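Local coordinates for dopamine N-acetyltransferase-like Protein (Tribolium castaneum, PDB 6V3T) that probably transfers acyl groups from acyl-CoA, acetyl-CoA among them, to the amine of serotonin and related arylalkylamines, at residues Leu18-Pro23 with Cys34-Pro39. Numbering follows the deposited sequence. Where two conformers were deposited one is given.
With ACO (acetyl coenzyme *a), chain G.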
ATOM      1  N   LEU A  18       1.485  -7.342 -10.702  1.00 96.59           N
ATOM      2  CA  LEU A  18       2.104  -6.190  -9.994  1.00104.39           C
ATOM      3  C   LEU A  18       3.273  -5.679 -10.831  1.00107.62           C
ATOM      4  O   LEU A  18       3.367  -4.458 -11.012  1.00104.23           O
ATOM      5  CB  LEU A  18       2.553  -6.611  -8.591  1.00106.75           C
ATOM      6  CG  LEU A  18       1.436  -6.741  -7.551  1.00106.82           C
ATOM      7  CD1 LEU A  18       2.001  -7.170  -6.211  1.00105.81           C
ATOM      8  CD2 LEU A  18       0.656  -5.438  -7.398  1.00103.26           C
ATOM      9  N   ARG A  19       4.109  -6.591 -11.334  1.00116.85           N
ATOM     10  CA  ARG A  19       5.260  -6.256 -12.212  1.00116.39           C
ATOM     11  C   ARG A  19       4.761  -5.350 -13.342  1.00113.80           C
ATOM     12  O   ARG A  19       5.368  -4.286 -13.533  1.00110.22           O
ATOM     13  CB  ARG A  19       5.933  -7.530 -12.732  1.00120.98           C
ATOM     14  CG  ARG A  19       6.855  -8.193 -11.716  1.00126.88           C
ATOM     15  CD  ARG A  19       7.682  -9.314 -12.314  1.00131.14           C
ATOM     16  NE  ARG A  19       7.305 -10.608 -11.776  1.00133.73           N
ATOM     17  CZ  ARG A  19       7.295 -11.746 -12.463  1.00141.58           C
ATOM     18  NH1 ARG A  19       7.644 -11.763 -13.740  1.00144.86           N
ATOM     19  NH2 ARG A  19       6.917 -12.868 -11.877  1.00139.07           N
ATOM     20  N   HIS A  20       3.663  -5.728 -14.010  1.00111.22           N
ATOM     21  CA  HIS A  20       3.172  -5.097 -15.269  1.00113.14           C
ATOM     22  C   HIS A  20       2.354  -3.819 -14.994  1.00105.06           C
ATOM     23  O   HIS A  20       1.962  -3.171 -15.987  1.00105.62           O
ATOM     24  CB  HIS A  20       2.371  -6.114 -16.112  1.00116.46           C
ATOM     25  CG  HIS A  20       3.195  -6.956 -17.034  1.00126.09           C
ATOM     26  ND1 HIS A  20       4.501  -6.644 -17.381  1.00128.96           N
ATOM     27  CD2 HIS A  20       2.891  -8.083 -17.715  1.00130.06           C
ATOM     28  CE1 HIS A  20       4.965  -7.554 -18.213  1.00131.29           C
ATOM     29  NE2 HIS A  20       3.993  -8.434 -18.448  1.00132.84           N
ATOM     30  N   ASN A  21       2.116  -3.442 -13.729  1.00 98.03           N
ATOM     31  CA  ASN A  21       1.131  -2.376 -13.371  1.00 91.24           C
ATOM     32  C   ASN A  21       1.629  -1.473 -12.240  1.00 86.10           C
ATOM     33  O   ASN A  21       1.573  -0.249 -12.378  1.00 76.24           O
ATOM     34  CB  ASN A  21      -0.205  -2.975 -12.942  1.00 84.65           C
ATOM     35  CG  ASN A  21      -0.929  -3.587 -14.113  1.00 83.73           C
ATOM     36  OD1 ASN A  21      -0.925  -3.015 -15.194  1.00 83.53           O
ATOM     37  ND2 ASN A  21      -1.530  -4.748 -13.917  1.00 88.20           N
ATOM     38  N   PHE A  22       2.057  -2.065 -11.133  1.00 87.49           N
ATOM     39  CA  PHE A  22       2.249  -1.346  -9.858  1.00 85.94           C
ATOM     40  C   PHE A  22       3.435  -0.378  -9.921  1.00 83.44           C
ATOM     41  O   PHE A  22       3.387   0.551  -9.142  1.00 86.60           O
ATOM     42  CB  PHE A  22       2.345  -2.291  -8.656  1.00 89.49           C
ATOM     43  CG  PHE A  22       2.272  -1.544  -7.346  1.00 88.28           C
ATOM     44  CD1 PHE A  22       1.181  -0.760  -7.042  1.00 86.40           C
ATOM     45  CD2 PHE A  22       3.310  -1.565  -6.439  1.00 88.12           C
ATOM     46  CE1 PHE A  22       1.100  -0.079  -5.840  1.00 84.82           C
ATOM     47  CE2 PHE A  22       3.234  -0.863  -5.245  1.00 84.17           C
ATOM     48  CZ  PHE A  22       2.135  -0.108  -4.951  1.00 81.60           C
ATOM     49  N   PRO A  23       4.496  -0.548 -10.777  1.00 81.42           N
ATOM     50  CA  PRO A  23       5.606   0.419 -10.930  1.00 81.65           C
ATOM     51  C   PRO A  23       5.321   1.921 -11.143  1.00 81.31           C
ATOM     52  O   PRO A  23       6.155   2.743 -10.756  1.00 85.22           O
ATOM     53  CB  PRO A  23       6.323  -0.082 -12.204  1.00 85.48           C
ATOM     54  CG  PRO A  23       6.136  -1.579 -12.166  1.00 88.18           C
ATOM     55  CD  PRO A  23       4.751  -1.762 -11.577  1.00 85.79           C
ATOM     56  N   CYS A  34      11.307   0.192  -9.286  1.00 95.50           N
ATOM     57  CA  CYS A  34      10.775  -0.950 -10.084  1.00101.62           C
ATOM     58  C   CYS A  34      10.224  -0.444 -11.420  1.00102.24           C
ATOM     59  O   CYS A  34       9.924   0.761 -11.511  1.00101.93           O
ATOM     60  CB  CYS A  34       9.687  -1.695  -9.320  1.00105.94           C
ATOM     61  SG  CYS A  34      10.049  -1.882  -7.554  1.00107.18           S
ATOM     62  N   VAL A  35      10.091  -1.340 -12.406  1.00100.65           N
ATOM     63  CA  VAL A  35       9.806  -0.994 -13.832  1.00100.96           C
ATOM     64  C   VAL A  35       9.054  -2.155 -14.514  1.00103.49           C
ATOM     65  O   VAL A  35       9.383  -3.346 -14.224  1.00103.59           O
ATOM     66  CB  VAL A  35      11.114  -0.638 -14.568  1.00100.44           C
ATOM     67  CG1 VAL A  35      11.621   0.753 -14.207  1.00 97.11           C
ATOM     68  CG2 VAL A  35      12.196  -1.677 -14.317  1.00100.75           C
ATOM     69  N   HIS A  36       8.106  -1.812 -15.403  1.00105.07           N
ATOM     70  CA  HIS A  36       7.131  -2.721 -16.078  1.00113.83           C
ATOM     71  C   HIS A  36       7.811  -4.034 -16.475  1.00119.91           C
ATOM     72  O   HIS A  36       8.894  -3.961 -17.076  1.00127.16           O
ATOM     73  CB  HIS A  36       6.498  -2.027 -17.306  1.00117.92           C
ATOM     74  CG  HIS A  36       5.668  -2.912 -18.193  1.00125.74           C
ATOM     75  ND1 HIS A  36       4.288  -2.980 -18.093  1.00128.59           N
ATOM     76  CD2 HIS A  36       6.001  -3.728 -19.223  1.00128.32           C
ATOM     77  CE1 HIS A  36       3.815  -3.812 -19.004  1.00127.62           C
ATOM     78  NE2 HIS A  36       4.845  -4.289 -19.708  1.00128.50           N
ATOM     79  N   GLY A  37       7.188  -5.177 -16.150  1.00127.70           N
ATOM     80  CA  GLY A  37       7.526  -6.519 -16.673  1.00134.39           C
ATOM     81  C   GLY A  37       8.703  -7.158 -15.956  1.00138.38           C
ATOM     82  O   GLY A  37       8.630  -8.381 -15.650  1.00126.01           O
ATOM     83  N   LYS A  38       9.762  -6.374 -15.709  0.50141.63           N
ATOM     84  CA  LYS A  38      10.970  -6.788 -14.946  0.50142.66           C
ATOM     85  C   LYS A  38      10.601  -6.985 -13.482  0.50141.81           C
ATOM     86  O   LYS A  38       9.938  -6.131 -12.896  0.50139.41           O
ATOM     87  CB  LYS A  38      12.072  -5.726 -14.986  0.50142.07           C
ATOM     88  CG  LYS A  38      12.302  -5.054 -16.325  0.50143.30           C
ATOM     89  CD  LYS A  38      13.646  -4.374 -16.445  0.50146.17           C
ATOM     90  CE  LYS A  38      14.561  -4.627 -15.266  0.50148.74           C
ATOM     91  NZ  LYS A  38      15.952  -4.892 -15.695  0.50152.56           N
ATOM     92  N   PRO A  39      11.057  -8.084 -12.841  1.00140.22           N
ATOM     93  CA  PRO A  39      10.816  -8.288 -11.415  1.00135.38           C
ATOM     94  C   PRO A  39      11.541  -7.253 -10.537  1.00130.59           C
ATOM     95  O   PRO A  39      12.614  -6.797 -10.891  1.00127.29           O
ATOM     96  CB  PRO A  39      11.307  -9.725 -11.176  1.00135.82           C
ATOM     97  CG  PRO A  39      12.329  -9.970 -12.271  1.00136.13           C
ATOM     98  CD  PRO A  39      11.841  -9.168 -13.458  1.00138.17           C
TER
HETATM   99  N1A ACO G 301      -7.711  11.361 -12.369  1.00 60.70           N
HETATM  100  C2A ACO G 301      -8.434  11.896 -11.376  1.00 64.63           C
HETATM  101  N3A ACO G 301      -9.100  11.154 -10.476  1.00 67.97           N
HETATM  102  C4A ACO G 301      -9.073   9.814 -10.531  1.00 65.71           C
HETATM  103  C5A ACO G 301      -8.313   9.174 -11.586  1.00 63.79           C
HETATM  104  C6A ACO G 301      -7.617  10.041 -12.528  1.00 60.64           C
HETATM  105  N6A ACO G 301      -6.902   9.506 -13.523  1.00 61.71           N
HETATM  106  N7A ACO G 301      -8.446   7.860 -11.423  1.00 65.25           N
HETATM  107  C8A ACO G 301      -9.239   7.667 -10.349  1.00 64.78           C
HETATM  108  N9A ACO G 301      -9.617   8.838  -9.839  1.00 65.84           N
HETATM  109  C1B ACO G 301     -10.448   8.975  -8.651  1.00 66.42           C
HETATM  110  C2B ACO G 301     -11.921   8.847  -8.919  1.00 67.18           C
HETATM  111  O2B ACO G 301     -12.514  10.109  -9.147  1.00 61.68           O
HETATM  112  C3B ACO G 301     -12.385   8.235  -7.622  1.00 69.76           C
HETATM  113  O3B ACO G 301     -12.519   9.248  -6.654  1.00 79.20           O
HETATM  114  P3B ACO G 301     -13.988   9.751  -6.290  1.00 87.69           P
HETATM  115  O7A ACO G 301     -13.799  11.201  -5.896  1.00 79.13           O
HETATM  116  O8A ACO G 301     -14.670   9.559  -7.635  1.00 75.42           O
HETATM  117  O9A ACO G 301     -14.335   8.801  -5.146  1.00 78.42           O
HETATM  118  C4B ACO G 301     -11.249   7.372  -7.153  1.00 63.07           C
HETATM  119  O4B ACO G 301     -10.120   7.860  -7.830  1.00 64.71           O
HETATM  120  C5B ACO G 301     -11.442   5.927  -7.480  1.00 59.64           C
HETATM  121  O5B ACO G 301     -11.095   5.638  -8.817  1.00 57.91           O
HETATM  122  P1A ACO G 301     -11.011   4.094  -9.169  1.00 60.14           P
HETATM  123  O1A ACO G 301     -11.953   3.347  -8.257  1.00 57.86           O
HETATM  124  O2A ACO G 301     -11.070   3.830 -10.638  1.00 65.45           O
HETATM  125  O3A ACO G 301      -9.483   3.833  -8.774  1.00 65.80           O
HETATM  126  P2A ACO G 301      -8.536   3.091  -9.833  1.00 67.73           P
HETATM  127  O4A ACO G 301      -9.268   1.830 -10.260  1.00 59.05           O
HETATM  128  O5A ACO G 301      -8.159   4.073 -10.912  1.00 68.75           O
HETATM  129  O6A ACO G 301      -7.212   2.920  -8.863  1.00 67.65           O
HETATM  130  CBP ACO G 301      -4.706   3.252  -8.700  1.00 64.58           C
HETATM  131  CCP ACO G 301      -5.900   2.529  -9.342  1.00 68.08           C
HETATM  132  CDP ACO G 301      -5.089   3.661  -7.287  1.00 60.43           C
HETATM  133  CEP ACO G 301      -4.428   4.452  -9.583  1.00 64.08           C
HETATM  134  CAP ACO G 301      -3.391   2.388  -8.670  1.00 70.77           C
HETATM  135  OAP ACO G 301      -2.864   2.304 -10.000  1.00 58.49           O
HETATM  136  C9P ACO G 301      -2.204   2.844  -7.745  1.00 76.52           C
HETATM  137  O9P ACO G 301      -1.276   3.520  -8.193  1.00 67.59           O
HETATM  138  N8P ACO G 301      -2.205   2.458  -6.429  1.00 72.02           N
HETATM  139  C7P ACO G 301      -1.208   2.858  -5.431  1.00 68.57           C
HETATM  140  C6P ACO G 301      -1.784   3.413  -4.110  1.00 66.96           C
HETATM  141  C5P ACO G 301      -1.144   2.868  -2.845  1.00 67.17           C
HETATM  142  O5P ACO G 301      -1.788   2.240  -2.034  1.00 57.17           O
HETATM  143  N4P ACO G 301       0.144   3.143  -2.646  1.00 87.86           N
HETATM  144  C3P ACO G 301       0.870   2.842  -1.393  1.00100.82           C
HETATM  145  C2P ACO G 301       2.101   1.917  -1.486  1.00107.42           C
HETATM  146  S1P ACO G 301       3.659   2.764  -1.328  1.00115.11           S
HETATM  147  C   ACO G 301       4.757   1.790  -2.175  1.00109.80           C
HETATM  148  O   ACO G 301       4.661   0.572  -2.154  1.00117.81           O
HETATM  149  CH3 ACO G 301       5.885   2.393  -2.961  1.00 99.15           C
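The imidazoles of His-20 and His-36 lie against each other as an offset stack, centroids 4.3 Å apart and planes 20° from parallel. ND1 of His-20 sits over one face of the His-36 ring, displaced toward its rim and closest to CE1 and NE2. CG of His-36 is anti to the backbone N (chi1 171°), and ND1 of the same ring gives a weak hydrogen bond to His-20 O, 3.1 Å long. Gly-37 CA packs obliquely against the His-20 ring, near ND1 and CE1; the positive phi of Gly-37 by itself favours glycine. One residue back, Arg-19 O receives a weak bond from Gly-37 N (3.3 Å) and a CA-H...O contact from His-36.

The Arg-19 side chain uses its aliphatic part, crossing Pro-39 obliquely with CD 3.8 Å from Pro-39 CB, while Gly-37 O lies at the guanidinium edge, near its plane. Arg-19 NE also makes a long, weak ion pair with Glu-44. An alanine in place of Arg-19 would remove CG and CD, and would probably open a gap beside Pro-39 and cost Glu-44 this weak ion pair. Beyond the histidines, the Pro-23 ring puts CB and CG against the backbone from Cys-34 to His-36.

The contact joins residues 18-23, on and just after helix 11-19, to the surface loop between helices 26-31 and 41-52, where a disulfide links Cys-34 to Cys-40, just before helix 41-52. On the inner side, Leu-18 and Phe-22 pack on Ile-126 of strand 120-129, and the Phe-22 ring edge meets the acetyl oxygen of acetyl-CoA.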